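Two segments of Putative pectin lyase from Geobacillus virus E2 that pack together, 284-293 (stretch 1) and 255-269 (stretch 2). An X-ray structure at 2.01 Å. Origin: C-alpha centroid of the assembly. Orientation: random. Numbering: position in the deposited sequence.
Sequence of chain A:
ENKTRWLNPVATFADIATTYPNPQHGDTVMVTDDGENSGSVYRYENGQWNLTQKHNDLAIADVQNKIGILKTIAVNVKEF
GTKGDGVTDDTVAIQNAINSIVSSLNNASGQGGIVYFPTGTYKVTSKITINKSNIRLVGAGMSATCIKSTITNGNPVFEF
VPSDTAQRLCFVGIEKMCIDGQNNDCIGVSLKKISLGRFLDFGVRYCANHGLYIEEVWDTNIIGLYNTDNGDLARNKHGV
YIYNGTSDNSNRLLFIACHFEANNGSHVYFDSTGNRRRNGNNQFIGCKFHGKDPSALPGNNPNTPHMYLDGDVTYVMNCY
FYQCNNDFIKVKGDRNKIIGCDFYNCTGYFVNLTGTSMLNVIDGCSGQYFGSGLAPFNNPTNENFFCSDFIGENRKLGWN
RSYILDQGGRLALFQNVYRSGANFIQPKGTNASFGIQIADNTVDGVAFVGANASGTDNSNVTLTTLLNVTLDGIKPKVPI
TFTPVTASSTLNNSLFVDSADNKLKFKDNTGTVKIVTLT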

# COMPACT_ATOMS: atom_id res chain seq x y z
N PHE A 284 -6.10 0.33 -7.72
CA PHE A 284 -6.89 -0.01 -6.54
C PHE A 284 -5.95 -0.71 -5.58
O PHE A 284 -5.52 -1.84 -5.84
CB PHE A 284 -8.07 -0.90 -6.90
CG PHE A 284 -9.04 -0.23 -7.85
CD1 PHE A 284 -8.81 -0.25 -9.21
CD2 PHE A 284 -10.12 0.46 -7.36
CE1 PHE A 284 -9.66 0.42 -10.10
CE2 PHE A 284 -11.00 1.14 -8.24
CZ PHE A 284 -10.77 1.11 -9.60
N ILE A 285 -5.59 -0.04 -4.48
CA ILE A 285 -4.60 -0.55 -3.53
C ILE A 285 -5.32 -0.82 -2.21
O ILE A 285 -5.82 0.10 -1.56
CB ILE A 285 -3.43 0.43 -3.35
CG1 ILE A 285 -2.76 0.70 -4.72
CG2 ILE A 285 -2.42 -0.11 -2.28
CD1 ILE A 285 -1.77 1.88 -4.70
N GLY A 286 -5.37 -2.08 -1.82
CA GLY A 286 -5.97 -2.40 -0.54
C GLY A 286 -7.46 -2.21 -0.47
O GLY A 286 -8.00 -2.05 0.63
N CYS A 287 -8.16 -2.28 -1.60
CA CYS A 287 -9.58 -1.96 -1.59
C CYS A 287 -10.43 -3.18 -1.29
O CYS A 287 -10.02 -4.33 -1.49
CB CYS A 287 -9.99 -1.30 -2.91
SG CYS A 287 -9.19 0.32 -3.21
N LYS A 288 -11.61 -2.91 -0.73
CA LYS A 288 -12.60 -3.94 -0.37
C LYS A 288 -13.75 -3.92 -1.38
O LYS A 288 -14.28 -2.85 -1.67
CB LYS A 288 -13.15 -3.66 1.03
CG LYS A 288 -14.39 -4.48 1.41
CD LYS A 288 -14.79 -4.20 2.85
CE LYS A 288 -16.04 -4.93 3.26
NZ LYS A 288 -16.22 -4.90 4.74
N PHE A 289 -14.13 -5.10 -1.91
CA PHE A 289 -15.26 -5.25 -2.84
C PHE A 289 -16.18 -6.34 -2.28
O PHE A 289 -15.90 -7.54 -2.43
CB PHE A 289 -14.80 -5.61 -4.25
CG PHE A 289 -13.88 -4.60 -4.88
CD1 PHE A 289 -12.50 -4.73 -4.75
CD2 PHE A 289 -14.38 -3.51 -5.57
CE1 PHE A 289 -11.62 -3.78 -5.31
CE2 PHE A 289 -13.52 -2.57 -6.16
CZ PHE A 289 -12.14 -2.69 -6.02
N HIS A 290 -17.27 -5.93 -1.65
CA HIS A 290 -18.09 -6.81 -0.81
C HIS A 290 -19.52 -6.82 -1.32
O HIS A 290 -20.12 -5.77 -1.52
CB HIS A 290 -18.03 -6.29 0.64
CG HIS A 290 -18.51 -7.26 1.67
ND1 HIS A 290 -19.84 -7.59 1.83
CD2 HIS A 290 -17.85 -7.88 2.68
CE1 HIS A 290 -19.97 -8.41 2.86
NE2 HIS A 290 -18.78 -8.60 3.39
N GLY A 291 -20.08 -8.01 -1.50
CA GLY A 291 -21.38 -8.11 -2.11
C GLY A 291 -22.52 -7.64 -1.22
O GLY A 291 -22.35 -7.21 -0.08
N LYS A 292 -23.72 -7.75 -1.78
CA LYS A 292 -24.92 -7.19 -1.19
C LYS A 292 -25.56 -8.12 -0.18
O LYS A 292 -26.06 -7.67 0.85
CB LYS A 292 -25.93 -6.86 -2.30
CG LYS A 292 -27.22 -6.22 -1.80
CD LYS A 292 -28.10 -5.84 -2.97
CE LYS A 292 -29.33 -5.14 -2.45
NZ LYS A 292 -30.05 -4.52 -3.56
N ASP A 293 -25.54 -9.43 -0.45
CA ASP A 293 -26.32 -10.41 0.30
C ASP A 293 -25.41 -11.58 0.66
O ASP A 293 -25.16 -12.46 -0.17
CB ASP A 293 -27.52 -10.86 -0.52
CG ASP A 293 -28.34 -11.96 0.13
OD1 ASP A 293 -28.07 -12.33 1.31
OD2 ASP A 293 -29.29 -12.45 -0.54
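Stretch 2 255-269: FIACHFEANNGSHVY

Residues 255-261 of stretch 2 run parallel to 284-290 of stretch 1, as two short strand segments beside two others, residue beside residue, from F255 next to F284 to E261 next to H290. Strands 259-261 and 288-290 approach to 4.8 Å between axes, at 6°. Both chains break from extended conformation at equivalent points: G286 and A257 each have positive phi, and the register continues through the turn. A262 also has positive phi, and stretch 2 then leaves the ladder as a loop before strand 268-269.

Backbone hydrogen bonds alternate along the pair. I285 N donates to F255 O (2.9 Å) and A257 N to I285 O (2.8 Å). Past the turn, K288 N donates to C258 O, F260 N to K288 O and A262 N to H290 O, each at 2.9 Å; H290 N reaches F260 O at 3.0 Å.

Like aromatic side chains lie side by side on one face of the sheet: F284 beside F255 and F289 beside F260. The F255 and F284 rings are near parallel but slid apart, with centroids 4.8 Å apart; F260 and F289 repeat this at 5.1 Å. V268 CG2 lies 3.7 Å from F289 CE2, at the ring edge. On the other face, K288 CD sits over the H259 ring, 3.8 Å from its centroid. K288 NZ forms a long salt bridge with E261 OE1 (3.6 Å). At the end, K292 NZ donates a very short hydrogen bond to N264 OD1 (2.4 Å).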

# COMPACT_ATOMS: atom_id res chain seq x y z
N PHE A 255 -7.24 4.70 -6.16
CA PHE A 255 -8.14 4.41 -5.05
C PHE A 255 -7.34 3.63 -4.01
O PHE A 255 -6.83 2.54 -4.30
CB PHE A 255 -9.35 3.59 -5.53
CG PHE A 255 -10.21 4.29 -6.56
CD1 PHE A 255 -9.83 4.33 -7.89
CD2 PHE A 255 -11.41 4.87 -6.19
CE1 PHE A 255 -10.64 4.93 -8.84
CE2 PHE A 255 -12.23 5.50 -7.13
CZ PHE A 255 -11.83 5.55 -8.47
N ILE A 256 -7.18 4.19 -2.82
CA ILE A 256 -6.31 3.62 -1.81
C ILE A 256 -7.15 3.34 -0.58
O ILE A 256 -7.82 4.24 -0.05
CB ILE A 256 -5.13 4.52 -1.47
CG1 ILE A 256 -4.26 4.75 -2.72
CG2 ILE A 256 -4.31 3.90 -0.32
CD1 ILE A 256 -3.13 5.79 -2.49
N ALA A 257 -7.15 2.08 -0.14
CA ALA A 257 -7.87 1.71 1.08
C ALA A 257 -9.34 2.12 0.98
O ALA A 257 -9.93 2.64 1.93
CB ALA A 257 -7.21 2.35 2.32
N CYS A 258 -9.94 1.88 -0.18
CA CYS A 258 -11.33 2.25 -0.39
C CYS A 258 -12.23 1.07 -0.02
O CYS A 258 -11.80 -0.08 0.02
CB CYS A 258 -11.53 2.68 -1.83
SG CYS A 258 -10.72 4.30 -2.13
N HIS A 259 -13.51 1.37 0.21
CA HIS A 259 -14.46 0.38 0.76
C HIS A 259 -15.72 0.41 -0.10
O HIS A 259 -16.49 1.37 -0.02
CB HIS A 259 -14.76 0.72 2.22
CG HIS A 259 -15.72 -0.20 2.92
ND1 HIS A 259 -15.81 -0.25 4.29
CD2 HIS A 259 -16.66 -1.05 2.45
CE1 HIS A 259 -16.74 -1.12 4.64
NE2 HIS A 259 -17.27 -1.63 3.55
N PHE A 260 -15.94 -0.62 -0.93
CA PHE A 260 -17.11 -0.74 -1.80
C PHE A 260 -17.97 -1.88 -1.29
O PHE A 260 -17.48 -3.01 -1.18
CB PHE A 260 -16.71 -0.99 -3.26
CG PHE A 260 -15.74 0.02 -3.83
CD1 PHE A 260 -16.21 1.18 -4.40
CD2 PHE A 260 -14.37 -0.21 -3.80
CE1 PHE A 260 -15.32 2.14 -4.92
CE2 PHE A 260 -13.47 0.72 -4.32
CZ PHE A 260 -13.94 1.90 -4.89
N GLU A 261 -19.22 -1.60 -0.93
CA GLU A 261 -20.01 -2.66 -0.32
C GLU A 261 -21.47 -2.55 -0.72
O GLU A 261 -22.03 -1.46 -0.73
CB GLU A 261 -19.90 -2.62 1.22
CG GLU A 261 -20.73 -3.72 1.88
CD GLU A 261 -20.31 -4.02 3.31
OE1 GLU A 261 -19.39 -3.35 3.83
OE2 GLU A 261 -20.90 -4.93 3.91
N ALA A 262 -22.09 -3.70 -1.03
CA ALA A 262 -23.54 -3.79 -1.24
C ALA A 262 -24.04 -2.76 -2.26
O ALA A 262 -25.05 -2.10 -2.06
CB ALA A 262 -24.30 -3.66 0.09
N ASN A 263 -23.32 -2.61 -3.36
CA ASN A 263 -23.83 -1.71 -4.38
C ASN A 263 -24.86 -2.44 -5.22
O ASN A 263 -24.90 -3.67 -5.25
CB ASN A 263 -22.67 -1.18 -5.22
CG ASN A 263 -22.02 0.05 -4.56
OD1 ASN A 263 -22.71 1.00 -4.17
ND2 ASN A 263 -20.71 0.01 -4.41
N ASN A 264 -25.75 -1.67 -5.85
CA ASN A 264 -26.80 -2.27 -6.65
C ASN A 264 -26.42 -2.40 -8.12
O ASN A 264 -27.05 -3.16 -8.86
CB ASN A 264 -28.10 -1.49 -6.45
CG ASN A 264 -28.59 -1.62 -5.04
OD1 ASN A 264 -28.83 -2.73 -4.58
ND2 ASN A 264 -28.68 -0.52 -4.31
N GLY A 265 -25.40 -1.67 -8.57
CA GLY A 265 -24.70 -1.98 -9.79
C GLY A 265 -23.39 -2.66 -9.47
O GLY A 265 -23.16 -3.15 -8.36
N SER A 266 -22.49 -2.67 -10.45
CA SER A 266 -21.11 -3.03 -10.18
C SER A 266 -20.47 -2.04 -9.20
O SER A 266 -20.80 -0.86 -9.19
CB SER A 266 -20.32 -3.06 -11.48
OG SER A 266 -20.65 -4.24 -12.22
N HIS A 267 -19.50 -2.52 -8.40
CA HIS A 267 -18.77 -1.57 -7.56
C HIS A 267 -18.01 -0.58 -8.41
O HIS A 267 -18.06 0.64 -8.17
CB HIS A 267 -17.81 -2.29 -6.61
CG HIS A 267 -18.50 -3.14 -5.60
ND1 HIS A 267 -19.46 -2.65 -4.73
CD2 HIS A 267 -18.39 -4.47 -5.33
CE1 HIS A 267 -19.90 -3.64 -3.97
NE2 HIS A 267 -19.28 -4.75 -4.32
N VAL A 268 -17.26 -1.08 -9.38
CA VAL A 268 -16.42 -0.27 -10.25
C VAL A 268 -16.72 -0.70 -11.67
O VAL A 268 -16.64 -1.89 -11.99
CB VAL A 268 -14.93 -0.48 -9.94
CG1 VAL A 268 -14.07 0.14 -11.03
CG2 VAL A 268 -14.58 0.09 -8.57
N TYR A 269 -17.08 0.26 -12.53
CA TYR A 269 -17.38 -0.01 -13.93
C TYR A 269 -16.52 0.91 -14.79
O TYR A 269 -16.71 2.13 -14.76
CB TYR A 269 -18.88 0.22 -14.21
CG TYR A 269 -19.33 -0.30 -15.55
CD1 TYR A 269 -19.03 0.41 -16.71
CD2 TYR A 269 -20.03 -1.50 -15.66
CE1 TYR A 269 -19.43 -0.03 -17.96
CE2 TYR A 269 -20.44 -1.97 -16.91
CZ TYR A 269 -20.14 -1.22 -18.06
OH TYR A 269 -20.52 -1.66 -19.30
O HOH W 1 -23.27 -6.52 2.49
O HOH W 2 -18.92 -5.72 5.79